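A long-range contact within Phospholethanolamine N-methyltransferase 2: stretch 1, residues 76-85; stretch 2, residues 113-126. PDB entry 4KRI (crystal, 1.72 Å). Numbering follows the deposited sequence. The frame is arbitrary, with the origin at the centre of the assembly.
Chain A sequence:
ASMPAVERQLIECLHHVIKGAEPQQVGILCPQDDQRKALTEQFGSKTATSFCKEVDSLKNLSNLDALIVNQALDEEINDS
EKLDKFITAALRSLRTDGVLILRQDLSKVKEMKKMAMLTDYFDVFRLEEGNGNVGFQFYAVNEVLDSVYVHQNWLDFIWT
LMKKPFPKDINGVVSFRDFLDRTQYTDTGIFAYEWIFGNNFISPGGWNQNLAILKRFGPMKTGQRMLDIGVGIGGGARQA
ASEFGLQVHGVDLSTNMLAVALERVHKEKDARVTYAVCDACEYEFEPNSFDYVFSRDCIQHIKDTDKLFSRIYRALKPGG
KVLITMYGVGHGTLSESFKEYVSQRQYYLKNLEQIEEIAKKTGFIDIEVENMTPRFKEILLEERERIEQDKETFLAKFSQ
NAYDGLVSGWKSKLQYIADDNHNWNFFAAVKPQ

Stretch 1 (76-85) EINDSEKLDK
Stretch 2 113-126: KKMAMLTDYFDVFR

Helices that cross at a moderate angle often pair through an apolar centre closed at each end by a polar bond, and this contact in Phospholethanolamine N-methyltransferase 2 is a compact example. Stretch 1 opens with a 3-10 segment, 76-78, and passes through Asp-79 into a helix from Ser-80 that continues beyond Lys-85. Asp-79 (chi1 t) caps that helix through a weak bond from Glu-81 N to Asp-79 OD1, 3.2 Å. Stretch 2 is helical from Lys-114 to Val-124; Phe-125, at phi/psi -57/134, leaves helical geometry. The helices run in broadly the same direction, crossing at -49° with axes 11.9 Å apart at closest. The register sets Ile-77 CA 7.8 Å from Leu-118 CA and Asp-84 CA 8.3 Å from Phe-125 CA, and 423 Å² is buried in all.

The apolar contacts centre on Leu-83 (chi1 t, chi2 p), which points toward stretch 2. Leu-83 CD2 lies 4.0 Å from Leu-118 CD2 and 3.6 Å from Tyr-121 CD2; it sits over one face of the Tyr-121 ring in a CH-pi contact, with 4.0 Å from Leu-83 CD2 to the ring centroid. Leu-83 CD1 meets the edge of the Phe-122 ring (chi1 m), 4.0 Å from Phe-122 CE1. Ile-77 (p, t) extends the patch, its CG2 4.0 Å from CD1 of Leu-118 (m, t).

Two hydrogen bonds flank this patch. Lys-114, its side chain extended beyond chi2 (t, p, t, t), donates from NZ to Ile-77 O at 2.7 Å, placing a charged amine against a backbone carbonyl. Toward the other end, Tyr-121 (chi1 t, chi2 93°) donates from OH to Asp-84 OD1 at 2.6 Å; the carboxylate, on a chi1 m side chain, approaches near the ring plane, as suits a phenolic donor. Asp-84 OD1 also lies 3.4 Å from Phe-125 CE1.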

ATOM      1  N   GLU A  76     -12.533  21.403   6.513  1.00 35.47           N
ATOM      2  CA  GLU A  76     -11.077  21.438   6.351  1.00 31.46           C
ATOM      3  C   GLU A  76     -10.576  20.815   5.055  1.00 36.21           C
ATOM      4  O   GLU A  76      -9.625  21.312   4.451  1.00 36.64           O
ATOM      5  CB  GLU A  76     -10.386  20.758   7.539  1.00 30.85           C
ATOM      6  CG  GLU A  76     -10.372  21.575   8.829  1.00 36.21           C
ATOM      7  CD  GLU A  76     -11.752  21.738   9.467  1.00 42.95           C
ATOM      8  OE1 GLU A  76     -12.700  21.013   9.085  1.00 40.39           O
ATOM      9  OE2 GLU A  76     -11.893  22.599  10.364  1.00 45.32           O
ATOM     10  N   ILE A  77     -11.199  19.726   4.619  1.00 34.09           N
ATOM     11  CA  ILE A  77     -10.704  19.052   3.417  1.00 37.36           C
ATOM     12  C   ILE A  77     -10.980  19.858   2.143  1.00 40.27           C
ATOM     13  O   ILE A  77     -10.495  19.514   1.067  1.00 44.29           O
ATOM     14  CB  ILE A  77     -11.234  17.602   3.280  1.00 36.12           C
ATOM     15  CG1 ILE A  77     -12.749  17.590   3.081  1.00 42.11           C
ATOM     16  CG2 ILE A  77     -10.841  16.767   4.503  1.00 34.07           C
ATOM     17  CD1 ILE A  77     -13.304  16.217   2.736  1.00 45.65           C
ATOM     18  N   ASN A  78     -11.746  20.938   2.270  1.00 39.40           N
ATOM     19  CA  ASN A  78     -12.036  21.808   1.131  1.00 49.26           C
ATOM     20  C   ASN A  78     -11.413  23.202   1.268  1.00 52.39           C
ATOM     21  O   ASN A  78     -11.663  24.086   0.443  1.00 54.97           O
ATOM     22  CB  ASN A  78     -13.552  21.939   0.932  1.00 57.65           C
ATOM     23  CG  ASN A  78     -14.231  20.600   0.672  1.00 66.62           C
ATOM     24  OD1 ASN A  78     -13.753  19.784  -0.121  1.00 66.21           O
ATOM     25  ND2 ASN A  78     -15.352  20.369   1.345  1.00 70.19           N
ATOM     26  N   ASP A  79     -10.604  23.392   2.309  1.00 45.22           N
ATOM     27  CA  ASP A  79     -10.062  24.712   2.641  1.00 43.73           C
ATOM     28  C   ASP A  79      -8.711  24.554   3.340  1.00 38.75           C
ATOM     29  O   ASP A  79      -8.658  24.168   4.505  1.00 40.35           O
ATOM     30  CB  ASP A  79     -11.045  25.459   3.551  1.00 43.98           C
ATOM     31  CG  ASP A  79     -10.623  26.891   3.842  1.00 50.29           C
ATOM     32  OD1 ASP A  79      -9.474  27.279   3.539  1.00 48.53           O
ATOM     33  OD2 ASP A  79     -11.458  27.638   4.397  1.00 60.61           O
ATOM     34  N   SER A  80      -7.629  24.872   2.637  1.00 35.03           N
ATOM     35  CA  SER A  80      -6.287  24.598   3.154  1.00 36.49           C
ATOM     36  C   SER A  80      -5.944  25.421   4.395  1.00 40.15           C
ATOM     37  O   SER A  80      -5.220  24.952   5.271  1.00 38.55           O
ATOM     38  CB  SER A  80      -5.224  24.789   2.068  1.00 39.59           C
ATOM     39  OG  SER A  80      -5.119  26.148   1.685  1.00 45.39           O
ATOM     40  N   GLU A  81      -6.458  26.646   4.476  1.00 36.56           N
ATOM     41  CA  GLU A  81      -6.198  27.476   5.650  1.00 37.45           C
ATOM     42  C   GLU A  81      -6.829  26.869   6.900  1.00 38.54           C
ATOM     43  O   GLU A  81      -6.202  26.838   7.961  1.00 38.48           O
ATOM     44  CB  GLU A  81      -6.667  28.920   5.428  1.00 45.90           C
ATOM     45  CG  GLU A  81      -5.564  29.846   4.917  1.00 60.13           C
ATOM     46  CD  GLU A  81      -6.101  31.101   4.246  1.00 77.29           C
ATOM     47  OE1 GLU A  81      -5.370  31.686   3.415  1.00 82.74           O
ATOM     48  OE2 GLU A  81      -7.248  31.504   4.546  1.00 80.45           O
ATOM     49  N   LYS A  82      -8.062  26.381   6.773  1.00 33.59           N
ATOM     50  CA  LYS A  82      -8.702  25.659   7.870  1.00 34.70           C
ATOM     51  C   LYS A  82      -7.992  24.343   8.168  1.00 34.24           C
ATOM     52  O   LYS A  82      -7.848  23.965   9.332  1.00 33.79           O
ATOM     53  CB  LYS A  82     -10.178  25.387   7.578  1.00 37.49           C
ATOM     54  CG  LYS A  82     -11.044  26.641   7.530  1.00 40.11           C
ATOM     55  CD  LYS A  82     -12.513  26.278   7.465  1.00 47.73           C
ATOM     56  CE  LYS A  82     -13.371  27.517   7.248  1.00 57.39           C
ATOM     57  NZ  LYS A  82     -14.726  27.156   6.738  1.00 61.62           N
ATOM     58  N   LEU A  83      -7.561  23.640   7.123  1.00 28.60           N
ATOM     59  CA  LEU A  83      -6.832  22.385   7.310  1.00 27.62           C
ATOM     60  C   LEU A  83      -5.515  22.647   8.040  1.00 28.12           C
ATOM     61  O   LEU A  83      -5.129  21.884   8.923  1.00 27.52           O
ATOM     62  CB  LEU A  83      -6.586  21.682   5.968  1.00 29.63           C
ATOM     63  CG  LEU A  83      -5.920  20.299   6.019  1.00 31.90           C
ATOM     64  CD1 LEU A  83      -6.770  19.310   6.786  1.00 32.12           C
ATOM     65  CD2 LEU A  83      -5.646  19.772   4.627  1.00 30.37           C
ATOM     66  N   ASP A  84      -4.843  23.739   7.696  1.00 32.07           N
ATOM     67  CA  ASP A  84      -3.584  24.079   8.360  1.00 34.18           C
ATOM     68  C   ASP A  84      -3.790  24.356   9.852  1.00 34.02           C
ATOM     69  O   ASP A  84      -2.962  23.972  10.683  1.00 32.20           O
ATOM     70  CB  ASP A  84      -2.937  25.301   7.708  1.00 36.45           C
ATOM     71  CG  ASP A  84      -2.383  25.010   6.333  1.00 41.64           C
ATOM     72  OD1 ASP A  84      -2.157  23.826   6.001  1.00 41.14           O
ATOM     73  OD2 ASP A  84      -2.159  25.981   5.584  1.00 47.46           O
ATOM     74  N   LYS A  85      -4.877  25.043  10.187  1.00 35.24           N
ATOM     75  CA  LYS A  85      -5.210  25.280  11.589  1.00 30.52           C
ATOM     76  C   LYS A  85      -5.419  23.968  12.337  1.00 32.49           C
ATOM     77  O   LYS A  85      -4.964  23.817  13.470  1.00 31.26           O
ATOM     78  CB  LYS A  85      -6.436  26.192  11.727  1.00 32.86           C
ATOM     79  CG  LYS A  85      -6.068  27.644  11.904  1.00 45.72           C
ATOM     80  CD  LYS A  85      -7.212  28.563  11.524  1.00 56.21           C
ATOM     81  CE  LYS A  85      -6.791  30.019  11.657  1.00 66.30           C
ATOM     82  NZ  LYS A  85      -6.366  30.330  13.057  1.00 72.46           N
ATOM     83  N   LYS A 113      -8.369  11.627  -6.447  1.00 41.46           N
ATOM     84  CA  LYS A 113      -7.028  11.649  -5.875  1.00 45.20           C
ATOM     85  C   LYS A 113      -7.020  12.283  -4.489  1.00 36.31           C
ATOM     86  O   LYS A 113      -5.952  12.457  -3.904  1.00 34.97           O
ATOM     87  CB  LYS A 113      -6.046  12.416  -6.770  1.00 49.88           C
ATOM     88  CG  LYS A 113      -5.982  11.962  -8.213  1.00 61.42           C
ATOM     89  CD  LYS A 113      -5.604  10.502  -8.329  1.00 66.23           C
ATOM     90  CE  LYS A 113      -5.551  10.088  -9.792  1.00 63.93           C
ATOM     91  NZ  LYS A 113      -5.759   8.624  -9.946  1.00 53.66           N
ATOM     92  N   LYS A 114      -8.194  12.641  -3.970  1.00 30.56           N
ATOM     93  CA  LYS A 114      -8.270  13.354  -2.692  1.00 29.11           C
ATOM     94  C   LYS A 114      -7.543  12.638  -1.555  1.00 25.28           C
ATOM     95  O   LYS A 114      -6.814  13.264  -0.779  1.00 25.24           O
ATOM     96  CB  LYS A 114      -9.716  13.605  -2.286  1.00 31.98           C
ATOM     97  CG  LYS A 114      -9.834  14.615  -1.157  1.00 34.27           C
ATOM     98  CD  LYS A 114      -9.356  15.999  -1.619  1.00 41.70           C
ATOM     99  CE  LYS A 114      -9.422  17.028  -0.494  1.00 45.16           C
ATOM    100  NZ  LYS A 114      -9.001  18.400  -0.922  1.00 43.17           N
ATOM    101  N   MET A 115      -7.730  11.329  -1.445  1.00 28.55           N
ATOM    102  CA  MET A 115      -7.046  10.585  -0.386  1.00 23.11           C
ATOM    103  C   MET A 115      -5.537  10.757  -0.514  1.00 26.35           C
ATOM    104  O   MET A 115      -4.840  10.982   0.478  1.00 27.16           O
ATOM    105  CB  MET A 115      -7.428   9.102  -0.434  1.00 27.21           C
ATOM    106  CG  MET A 115      -6.777   8.246   0.646  1.00 26.69           C
ATOM    107  SD  MET A 115      -5.110   7.690   0.211  1.00 29.66           S
ATOM    108  CE  MET A 115      -5.471   6.456  -1.040  1.00 32.02           C
ATOM    109  N   ALA A 116      -5.036  10.661  -1.737  1.00 23.45           N
ATOM    110  CA  ALA A 116      -3.594  10.771  -1.962  1.00 26.56           C
ATOM    111  C   ALA A 116      -3.077  12.171  -1.655  1.00 28.82           C
ATOM    112  O   ALA A 116      -2.023  12.333  -1.047  1.00 25.99           O
ATOM    113  CB  ALA A 116      -3.240  10.368  -3.392  1.00 27.20           C
ATOM    114  N   MET A 117      -3.826  13.186  -2.075  1.00 25.81           N
ATOM    115  CA  MET A 117      -3.412  14.568  -1.852  1.00 24.97           C
ATOM    116  C   MET A 117      -3.435  14.928  -0.372  1.00 27.22           C
ATOM    117  O   MET A 117      -2.562  15.645   0.112  1.00 28.90           O
ATOM    118  CB  MET A 117      -4.305  15.533  -2.642  1.00 30.58           C
ATOM    119  CG  MET A 117      -4.379  15.221  -4.127  1.00 45.96           C
ATOM    120  SD  MET A 117      -4.980  16.615  -5.113  1.00 79.13           S
ATOM    121  CE  MET A 117      -6.019  17.481  -3.932  1.00 69.36           C
ATOM    122  N   LEU A 118      -4.431  14.425   0.350  1.00 22.69           N
ATOM    123  CA  LEU A 118      -4.490  14.645   1.790  1.00 22.51           C
ATOM    124  C   LEU A 118      -3.307  13.969   2.478  1.00 22.85           C
ATOM    125  O   LEU A 118      -2.659  14.566   3.352  1.00 23.84           O
ATOM    126  CB  LEU A 118      -5.812  14.128   2.354  1.00 22.36           C
ATOM    127  CG  LEU A 118      -7.009  15.050   2.152  1.00 26.50           C
ATOM    128  CD1 LEU A 118      -8.251  14.363   2.679  1.00 28.02           C
ATOM    129  CD2 LEU A 118      -6.781  16.372   2.883  1.00 26.77           C
ATOM    130  N   THR A 119      -3.003  12.739   2.068  1.00 21.37           N
ATOM    131  CA  THR A 119      -1.895  12.003   2.665  1.00 22.13           C
ATOM    132  C   THR A 119      -0.590  12.761   2.473  1.00 22.83           C
ATOM    133  O   THR A 119       0.201  12.909   3.415  1.00 24.82           O
ATOM    134  CB  THR A 119      -1.788  10.591   2.070  1.00 26.08           C
ATOM    135  OG1 THR A 119      -3.052   9.932   2.226  1.00 24.43           O
ATOM    136  CG2 THR A 119      -0.709   9.782   2.778  1.00 26.89           C
ATOM    137  N   ASP A 120      -0.369  13.270   1.265  1.00 25.49           N
ATOM    138  CA  ASP A 120       0.839  14.049   1.005  1.00 27.60           C
ATOM    139  C   ASP A 120       0.858  15.326   1.841  1.00 28.86           C
ATOM    140  O   ASP A 120       1.898  15.721   2.361  1.00 31.80           O
ATOM    141  CB  ASP A 120       0.956  14.394  -0.483  1.00 30.85           C
ATOM    142  CG  ASP A 120       1.378  13.205  -1.330  1.00 35.67           C
ATOM    143  OD1 ASP A 120       1.935  12.231  -0.774  1.00 39.17           O
ATOM    144  OD2 ASP A 120       1.165  13.255  -2.564  1.00 37.34           O
ATOM    145  N   TYR A 121      -0.300  15.961   1.982  1.00 25.43           N
ATOM    146  CA  TYR A 121      -0.396  17.204   2.736  1.00 25.21           C
ATOM    147  C   TYR A 121      -0.007  16.986   4.201  1.00 26.27           C
ATOM    148  O   TYR A 121       0.743  17.773   4.779  1.00 32.71           O
ATOM    149  CB  TYR A 121      -1.817  17.752   2.654  1.00 31.00           C
ATOM    150  CG  TYR A 121      -1.926  19.243   2.882  1.00 30.99           C
ATOM    151  CD1 TYR A 121      -1.906  20.125   1.812  1.00 35.10           C
ATOM    152  CD2 TYR A 121      -2.061  19.764   4.160  1.00 29.02           C
ATOM    153  CE1 TYR A 121      -2.012  21.485   2.006  1.00 40.07           C
ATOM    154  CE2 TYR A 121      -2.161  21.130   4.366  1.00 37.34           C
ATOM    155  CZ  TYR A 121      -2.136  21.984   3.284  1.00 43.73           C
ATOM    156  OH  TYR A 121      -2.240  23.346   3.467  1.00 45.67           O
ATOM    157  N   PHE A 122      -0.534  15.920   4.797  1.00 24.43           N
ATOM    158  CA  PHE A 122      -0.212  15.577   6.180  1.00 28.66           C
ATOM    159  C   PHE A 122       1.274  15.248   6.316  1.00 31.11           C
ATOM    160  O   PHE A 122       1.912  15.588   7.322  1.00 32.40           O
ATOM    161  CB  PHE A 122      -1.028  14.359   6.625  1.00 26.85           C
ATOM    162  CG  PHE A 122      -2.505  14.603   6.694  1.00 27.06           C
ATOM    163  CD1 PHE A 122      -3.004  15.861   6.991  1.00 30.49           C
ATOM    164  CD2 PHE A 122      -3.400  13.562   6.463  1.00 28.97           C
ATOM    165  CE1 PHE A 122      -4.370  16.085   7.065  1.00 31.07           C
ATOM    166  CE2 PHE A 122      -4.761  13.778   6.530  1.00 32.96           C
ATOM    167  CZ  PHE A 122      -5.247  15.048   6.828  1.00 32.85           C
ATOM    168  N   ASP A 123       1.824  14.588   5.301  1.00 25.60           N
ATOM    169  CA  ASP A 123       3.204  14.086   5.363  1.00 29.61           C
ATOM    170  C   ASP A 123       4.227  15.218   5.260  1.00 30.52           C
ATOM    171  O   ASP A 123       5.355  15.102   5.746  1.00 32.83           O
ATOM    172  CB  ASP A 123       3.434  13.053   4.251  1.00 33.71           C
ATOM    173  CG  ASP A 123       4.591  12.107   4.547  1.00 43.65           C
ATOM    174  OD1 ASP A 123       4.752  11.676   5.711  1.00 43.72           O
ATOM    175  OD2 ASP A 123       5.345  11.786   3.608  1.00 45.04           O
ATOM    176  N   VAL A 124       3.818  16.316   4.632  1.00 28.98           N
ATOM    177  CA  VAL A 124       4.711  17.432   4.330  1.00 31.33           C
ATOM    178  C   VAL A 124       4.666  18.528   5.399  1.00 33.04           C
ATOM    179  O   VAL A 124       5.662  19.214   5.639  1.00 30.29           O
ATOM    180  CB  VAL A 124       4.379  18.001   2.921  1.00 48.25           C
ATOM    181  CG1 VAL A 124       4.908  19.407   2.740  1.00 49.49           C
ATOM    182  CG2 VAL A 124       4.929  17.075   1.839  1.00 48.37           C
ATOM    183  N   PHE A 125       3.519  18.679   6.052  1.00 25.77           N
ATOM    184  CA  PHE A 125       3.327  19.758   7.025  1.00 31.38           C
ATOM    185  C   PHE A 125       4.355  19.760   8.165  1.00 29.64           C
ATOM    186  O   PHE A 125       4.653  18.726   8.757  1.00 29.24           O
ATOM    187  CB  PHE A 125       1.905  19.729   7.599  1.00 30.86           C
ATOM    188  CG  PHE A 125       1.493  21.018   8.256  1.00 33.75           C
ATOM    189  CD1 PHE A 125       0.815  21.990   7.537  1.00 35.29           C
ATOM    190  CD2 PHE A 125       1.787  21.261   9.591  1.00 30.10           C
ATOM    191  CE1 PHE A 125       0.436  23.183   8.134  1.00 35.35           C
ATOM    192  CE2 PHE A 125       1.410  22.452  10.198  1.00 32.10           C
ATOM    193  CZ  PHE A 125       0.729  23.414   9.470  1.00 32.84           C
ATOM    194  N   ARG A 126       4.892  20.938   8.462  1.00 29.06           N
ATOM    195  CA  ARG A 126       5.862  21.076   9.544  1.00 30.15           C
ATOM    196  C   ARG A 126       5.469  22.211  10.484  1.00 32.16           C
ATOM    197  O   ARG A 126       4.980  23.251  10.047  1.00 35.78           O
ATOM    198  CB  ARG A 126       7.271  21.315   8.979  1.00 29.44           C
ATOM    199  CG  ARG A 126       7.881  20.120   8.251  1.00 31.20           C
ATOM    200  CD  ARG A 126       8.135  18.952   9.194  1.00 33.36           C
ATOM    201  NE  ARG A 126       8.659  17.776   8.497  1.00 35.05           N
ATOM    202  CZ  ARG A 126       7.911  16.762   8.070  1.00 33.67           C
ATOM    203  NH1 ARG A 126       6.593  16.775   8.261  1.00 30.00           N
ATOM    204  NH2 ARG A 126       8.476  15.730   7.461  1.00 37.50           N
TER